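Local coordinates for TfuA domain-containing protein (PDB 6XP8), which takes part in peptide backbone thioamidation in Methanosarcina acetivorans, probably as a partner of a YcaO enzyme, at residues Glu61-Ser64 and Ala65-Ala68; Gln186-Asp189 and Phe190-Ser194; Val204-Leu207 and Glu208-Lys212. One frame throughout, in Å; residues are numbered along the deposited sequence.

All three contacts are local, each made along one helix or at its end, and they follow one another along the chain without touching. Interaction 1 lies on helix 59-67, the crossover between strands 43-46 and 71-74 of the parallel five-stranded sheet. Interaction 3, on helix 198-215, has its centre about 20 Å from that of interaction 1 and belongs to the same body, since its helix packs on strands 3-6 and 71-74. Interaction 2, on helix 181-193, sits among helices 128-140 and 166-175, with its centre about 43 Å from that of interaction 1 and on the opposite side of the chain's centre. Helix 198-215 follows helix 181-193, so the chain returns from the helical part to the sheet.

Interaction 1 of 3, residues Glu61-Ser64 and Ala65-Ala68; sequences EILS and ALNA
Four backbone hydrogen bonds carry the helix from E61-S64 into A65-A68. A65 N donates to E61 O, L66 N to I62 O, N67 N to L63 O at 2.9 Å, and A68 N to S64 O at 3.0 Å. The last is the most bent of the four, with an N-H...O angle of 136°, where the helix gives way to a turn at A68.

The apolar contact runs along one flank of the helix. I62 and L66 lie side by side and point the same way, with I62 CG2 resting 4.0 Å from L66 CD1. I62 turns this methyl branch away from its backbone N and towards its carbonyl side, the side on which the next turn lies. L66 CD1 is also 4.3 Å from L63 CD2, so it bridges two side chains of the preceding turn. This is the connecting helix of a beta-alpha-beta crossover between strands 43-46 and 71-74. A65 and L66 both touch V72 of the second strand, while I62 reaches L33 on helix 33-38 and L86 on helix 78-86.

Among the polar side chains, N67 keeps CG beside its own backbone N (chi1 -68°) and folds its amide back over the preceding turn, bringing CG to 3.1 Å from L63 O; the angle at ND2 is too poor for a hydrogen bond. S64 OG hydrogen-bonds to OE2 of E34, and the buried carboxylate of E61 is held by two backbone amides, OE1 by F31 N and OE2 by G58 N.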
loop_
_atom_site.group_PDB
_atom_site.type_symbol
_atom_site.label_atom_id
_atom_site.label_comp_id
_atom_site.label_asym_id
_atom_site.label_seq_id
_atom_site.Cartn_x
_atom_site.Cartn_y
_atom_site.Cartn_z
ATOM N N GLU A 61 16.988 3.599 -10.753
ATOM C CA GLU A 61 17.511 3.184 -9.448
ATOM C C GLU A 61 17.271 1.705 -9.161
ATOM O O GLU A 61 18.164 1.016 -8.662
ATOM C CB GLU A 61 16.855 3.990 -8.337
ATOM C CG GLU A 61 17.020 5.491 -8.443
ATOM C CD GLU A 61 16.332 6.183 -7.299
ATOM O OE1 GLU A 61 16.609 5.813 -6.142
ATOM O OE2 GLU A 61 15.516 7.084 -7.560
ATOM N N ILE A 62 16.057 1.244 -9.462
ATOM C CA ILE A 62 15.671 -0.153 -9.251
ATOM C C ILE A 62 16.481 -1.042 -10.202
ATOM O O ILE A 62 17.063 -2.040 -9.766
ATOM C CB ILE A 62 14.136 -0.358 -9.370
ATOM C CG1 ILE A 62 13.434 0.302 -8.169
ATOM C CG2 ILE A 62 13.771 -1.842 -9.454
ATOM C CD1 ILE A 62 11.998 0.722 -8.415
ATOM N N LEU A 63 16.546 -0.647 -11.474
ATOM C CA LEU A 63 17.336 -1.372 -12.478
ATOM C C LEU A 63 18.822 -1.469 -12.135
ATOM O O LEU A 63 19.436 -2.515 -12.377
ATOM C CB LEU A 63 17.135 -0.779 -13.878
ATOM C CG LEU A 63 15.748 -0.941 -14.516
ATOM C CD1 LEU A 63 15.634 -0.095 -15.777
ATOM C CD2 LEU A 63 15.412 -2.396 -14.810
ATOM N N SER A 64 19.386 -0.398 -11.567
ATOM C CA SER A 64 20.780 -0.395 -11.100
ATOM C C SER A 64 21.003 -1.464 -10.024
ATOM O O SER A 64 21.959 -2.249 -10.106
ATOM C CB SER A 64 21.193 0.991 -10.581
ATOM O OG SER A 64 22.545 0.987 -10.151
ATOM N N ALA A 65 20.102 -1.496 -9.039
ATOM C CA ALA A 65 20.128 -2.499 -7.969
ATOM C C ALA A 65 20.055 -3.931 -8.513
ATOM O O ALA A 65 20.841 -4.792 -8.100
ATOM C CB ALA A 65 19.006 -2.236 -6.965
ATOM N N LEU A 66 19.135 -4.163 -9.449
ATOM C CA LEU A 66 18.956 -5.475 -10.085
ATOM C C LEU A 66 20.198 -5.912 -10.865
ATOM O O LEU A 66 20.604 -7.075 -10.777
ATOM C CB LEU A 66 17.718 -5.485 -10.994
ATOM C CG LEU A 66 16.338 -5.355 -10.329
ATOM C CD1 LEU A 66 15.291 -4.985 -11.361
ATOM C CD2 LEU A 66 15.942 -6.624 -9.576
ATOM N N ASN A 67 20.795 -4.969 -11.599
ATOM C CA ASN A 67 22.015 -5.217 -12.384
ATOM C C ASN A 67 23.240 -5.505 -11.511
ATOM O O ASN A 67 24.176 -6.172 -11.960
ATOM C CB ASN A 67 22.315 -4.039 -13.326
ATOM C CG ASN A 67 21.288 -3.885 -14.438
ATOM O OD1 ASN A 67 20.587 -4.830 -14.809
ATOM N ND2 ASN A 67 21.201 -2.676 -14.983
ATOM N N ALA A 68 23.226 -5.000 -10.276
ATOM C CA ALA A 68 24.288 -5.240 -9.294
ATOM C C ALA A 68 24.100 -6.543 -8.497
ATOM O O ALA A 68 24.890 -6.841 -7.595
ATOM C CB ALA A 68 24.415 -4.048 -8.352
#

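Interaction 2 of 3, residues Gln186-Asp189 and Phe190-Ser194; sequences QLLD and FCLNS
Q186 meets F190 through the backbone, its O accepting from F190 N at 3.2 Å in the first of the helical bonds that join the two segments. L187 adds a side-chain contact to its own backbone bond, C191 N to L187 O at 2.9 Å. The buried thiol of C191 lies with SG beside its backbone N (chi1 -71°), a turn that directs it back to the preceding residues, and L187 CD1 touches this SG at 4.0 Å. Both side chains face the neighbouring helices of an all-helical part of the molecule: L187 packs on A138 of helix 128-140 and T170 of helix 166-175, and C191 on T134 and Y166 of the same two helices.

L188 accepts from L192 N and meets L192 again at the methyl ends, where the two leucines cross obliquely with L188 CD1 3.8 Å from L192 CD1. L188 also reaches L167 and T170 on helix 166-175.

D189 offers its carbonyl to the end of the helix. Its O is 2.8 Å from N193 ND2 and 3.1 Å from N193 N, so one residue supplies both donors; both bonds are weak, with N-H...O angles of 125° and 130°. N193 keeps CG beside its own backbone N, which curls the amide back to that carbonyl. Just beyond, S194 CB rests over one face of the F190 ring, 3.7 Å above its plane and offset toward the rim.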
loop_
_atom_site.group_PDB
_atom_site.type_symbol
_atom_site.label_atom_id
_atom_site.label_comp_id
_atom_site.label_asym_id
_atom_site.label_seq_id
_atom_site.Cartn_x
_atom_site.Cartn_y
_atom_site.Cartn_z
ATOM N N GLN A 186 -23.934 2.179 11.116
ATOM C CA GLN A 186 -23.646 0.744 11.153
ATOM C C GLN A 186 -22.476 0.400 10.234
ATOM O O GLN A 186 -21.617 -0.407 10.597
ATOM C CB GLN A 186 -24.889 -0.082 10.789
ATOM C CG GLN A 186 -26.067 0.082 11.746
ATOM C CD GLN A 186 -25.764 -0.375 13.165
ATOM O OE1 GLN A 186 -25.298 -1.496 13.390
ATOM N NE2 GLN A 186 -26.034 0.497 14.134
ATOM N N LEU A 187 -22.437 1.040 9.065
ATOM C CA LEU A 187 -21.329 0.871 8.121
ATOM C C LEU A 187 -19.997 1.375 8.690
ATOM O O LEU A 187 -18.969 0.700 8.550
ATOM C CB LEU A 187 -21.648 1.552 6.783
ATOM C CG LEU A 187 -20.558 1.588 5.704
ATOM C CD1 LEU A 187 -20.175 0.192 5.237
ATOM C CD2 LEU A 187 -21.035 2.436 4.546
ATOM N N LEU A 188 -20.024 2.546 9.323
ATOM C CA LEU A 188 -18.832 3.124 9.957
ATOM C C LEU A 188 -18.230 2.223 11.046
ATOM O O LEU A 188 -17.007 2.055 11.101
ATOM C CB LEU A 188 -19.118 4.532 10.496
ATOM C CG LEU A 188 -17.977 5.307 11.179
ATOM C CD1 LEU A 188 -16.725 5.402 10.311
ATOM C CD2 LEU A 188 -18.457 6.690 11.579
ATOM N N ASP A 189 -19.087 1.653 11.894
ATOM C CA ASP A 189 -18.662 0.685 12.912
ATOM C C ASP A 189 -17.952 -0.514 12.283
ATOM O O ASP A 189 -16.895 -0.935 12.768
ATOM C CB ASP A 189 -19.853 0.220 13.759
ATOM C CG ASP A 189 -20.339 1.283 14.735
ATOM O OD1 ASP A 189 -19.543 2.163 15.149
ATOM O OD2 ASP A 189 -21.532 1.234 15.101
ATOM N N PHE A 190 -18.522 -1.036 11.194
ATOM C CA PHE A 190 -17.917 -2.136 10.441
ATOM C C PHE A 190 -16.549 -1.762 9.880
ATOM O O PHE A 190 -15.609 -2.549 9.986
ATOM C CB PHE A 190 -18.832 -2.620 9.307
ATOM C CG PHE A 190 -18.226 -3.710 8.458
ATOM C CD1 PHE A 190 -18.271 -5.046 8.875
ATOM C CD2 PHE A 190 -17.596 -3.407 7.247
ATOM C CE1 PHE A 190 -17.705 -6.050 8.102
ATOM C CE2 PHE A 190 -17.025 -4.413 6.469
ATOM C CZ PHE A 190 -17.086 -5.737 6.896
ATOM N N CYS A 191 -16.455 -0.574 9.279
ATOM C CA CYS A 191 -15.211 -0.099 8.671
ATOM C C CYS A 191 -14.100 0.115 9.700
ATOM O O CYS A 191 -12.924 -0.117 9.406
ATOM C CB CYS A 191 -15.457 1.189 7.888
ATOM S SG CYS A 191 -16.408 0.990 6.363
ATOM N N LEU A 192 -14.481 0.546 10.902
ATOM C CA LEU A 192 -13.511 0.838 11.965
ATOM C C LEU A 192 -13.029 -0.394 12.728
ATOM O O LEU A 192 -11.930 -0.376 13.301
ATOM C CB LEU A 192 -14.055 1.903 12.926
ATOM C CG LEU A 192 -14.178 3.343 12.402
ATOM C CD1 LEU A 192 -14.858 4.233 13.431
ATOM C CD2 LEU A 192 -12.841 3.945 11.974
ATOM N N ASN A 193 -13.830 -1.459 12.706
ATOM C CA ASN A 193 -13.548 -2.683 13.468
ATOM C C ASN A 193 -13.205 -3.903 12.618
ATOM O O ASN A 193 -12.579 -4.850 13.110
ATOM C CB ASN A 193 -14.725 -3.003 14.396
ATOM C CG ASN A 193 -14.936 -1.935 15.454
ATOM O OD1 ASN A 193 -14.043 -1.649 16.255
ATOM N ND2 ASN A 193 -16.120 -1.340 15.461
ATOM N N SER A 194 -13.627 -3.884 11.352
ATOM C CA SER A 194 -13.438 -5.010 10.438
ATOM C C SER A 194 -12.944 -4.542 9.071
ATOM O O SER A 194 -13.375 -5.059 8.039
ATOM C CB SER A 194 -14.738 -5.815 10.296
ATOM O OG SER A 194 -15.319 -6.076 11.564
#

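Interaction 3 of 3, residues Val204-Leu207 and Glu208-Lys212; sequences VLVL and ETVKK
The carbonyl oxygen of L205 is gripped twice by T209, at 2.9 Å by OG1 and at 3.0 Å by the backbone N. The two donors arrive from opposite faces of the carbonyl plane, and the hydroxyl stands 32° out of it. T209 can supply both because chi1 of -60° sets OG1 beside its own backbone N, directed at the preceding turn. A valine in place of T209 would probably leave L205 O with the backbone N as its one donor within the pair.

The other backbone bonds of the turn are regular: E208 N to V204 O, V210 N to V206 O, and K211 N to L207 O. They belong to helix 198-215, which packs against the parallel sheet. V206 and V210 face it: V206 CG1 lies 4.2 Å from V210 CG2, and both side chains touch V73 of strand 71-74. V210 also reaches A3 and I5 of strand 3-6, while L207 joins I5 to I19 of helix 13-19.

Farther round the helix, the E208 carboxylate reaches back past two apolar side chains. Its CD is 3.9 Å from V204 CG1, and OE1 is 3.9 Å from L205 CD2. K211 bends at chi3 (-76°), and its NZ hydrogen-bonds to the carbonyl oxygen of I19.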
loop_
_atom_site.group_PDB
_atom_site.type_symbol
_atom_site.label_atom_id
_atom_site.label_comp_id
_atom_site.label_asym_id
_atom_site.label_seq_id
_atom_site.Cartn_x
_atom_site.Cartn_y
_atom_site.Cartn_z
ATOM N N VAL A 204 2.947 -7.574 4.779
ATOM C CA VAL A 204 3.396 -8.809 5.430
ATOM C C VAL A 204 3.921 -9.832 4.409
ATOM O O VAL A 204 4.968 -10.445 4.630
ATOM C CB VAL A 204 2.314 -9.375 6.380
ATOM C CG1 VAL A 204 2.694 -10.752 6.912
ATOM C CG2 VAL A 204 2.128 -8.420 7.550
ATOM N N LEU A 205 3.222 -9.970 3.281
ATOM C CA LEU A 205 3.689 -10.826 2.187
ATOM C C LEU A 205 5.055 -10.412 1.630
ATOM O O LEU A 205 5.865 -11.281 1.309
ATOM C CB LEU A 205 2.644 -10.935 1.068
ATOM C CG LEU A 205 1.361 -11.737 1.316
ATOM C CD1 LEU A 205 0.469 -11.650 0.088
ATOM C CD2 LEU A 205 1.647 -13.187 1.681
ATOM N N VAL A 206 5.315 -9.103 1.547
ATOM C CA VAL A 206 6.635 -8.597 1.122
ATOM C C VAL A 206 7.710 -9.044 2.117
ATOM O O VAL A 206 8.756 -9.563 1.715
ATOM C CB VAL A 206 6.657 -7.060 0.926
ATOM C CG1 VAL A 206 8.055 -6.575 0.571
ATOM C CG2 VAL A 206 5.672 -6.646 -0.155
ATOM N N LEU A 207 7.425 -8.864 3.407
ATOM C CA LEU A 207 8.338 -9.259 4.487
ATOM C C LEU A 207 8.682 -10.742 4.416
ATOM O O LEU A 207 9.848 -11.116 4.536
ATOM C CB LEU A 207 7.745 -8.909 5.856
ATOM C CG LEU A 207 7.489 -7.429 6.166
ATOM C CD1 LEU A 207 6.917 -7.313 7.564
ATOM C CD2 LEU A 207 8.738 -6.553 6.011
ATOM N N GLU A 208 7.667 -11.568 4.169
ATOM C CA GLU A 208 7.834 -13.023 4.100
ATOM C C GLU A 208 8.618 -13.450 2.858
ATOM O O GLU A 208 9.413 -14.388 2.930
ATOM C CB GLU A 208 6.478 -13.734 4.228
ATOM C CG GLU A 208 5.883 -13.546 5.626
ATOM C CD GLU A 208 4.467 -14.070 5.816
ATOM O OE1 GLU A 208 3.663 -14.095 4.857
ATOM O OE2 GLU A 208 4.147 -14.435 6.970
ATOM N N THR A 209 8.412 -12.740 1.743
ATOM C CA THR A 209 9.173 -12.962 0.497
ATOM C C THR A 209 10.647 -12.578 0.669
ATOM O O THR A 209 11.542 -13.339 0.268
ATOM C CB THR A 209 8.534 -12.222 -0.707
ATOM O OG1 THR A 209 7.201 -12.704 -0.891
ATOM C CG2 THR A 209 9.311 -12.469 -1.997
ATOM N N VAL A 210 10.887 -11.411 1.272
ATOM C CA VAL A 210 12.248 -10.950 1.582
ATOM C C VAL A 210 12.948 -11.960 2.506
ATOM O O VAL A 210 14.098 -12.333 2.259
ATOM C CB VAL A 210 12.257 -9.512 2.167
ATOM C CG1 VAL A 210 13.641 -9.132 2.670
ATOM C CG2 VAL A 210 11.800 -8.506 1.117
ATOM N N LYS A 211 12.230 -12.420 3.535
ATOM C CA LYS A 211 12.710 -13.469 4.442
ATOM C C LYS A 211 13.242 -14.684 3.674
ATOM O O LYS A 211 14.355 -15.146 3.940
ATOM C CB LYS A 211 11.597 -13.890 5.410
ATOM C CG LYS A 211 12.045 -14.798 6.550
ATOM C CD LYS A 211 10.869 -15.257 7.404
ATOM C CE LYS A 211 10.368 -14.161 8.331
ATOM N NZ LYS A 211 9.164 -14.570 9.113
ATOM N N LYS A 212 12.455 -15.168 2.713
ATOM C CA LYS A 212 12.820 -16.330 1.893
ATOM C C LYS A 212 14.056 -16.088 1.034
ATOM O O LYS A 212 14.926 -16.960 0.942
ATOM C CB LYS A 212 11.643 -16.783 1.023
ATOM C CG LYS A 212 10.558 -17.492 1.811
ATOM C CD LYS A 212 9.596 -18.259 0.916
ATOM C CE LYS A 212 8.616 -19.077 1.748
ATOM N NZ LYS A 212 9.266 -20.192 2.501
#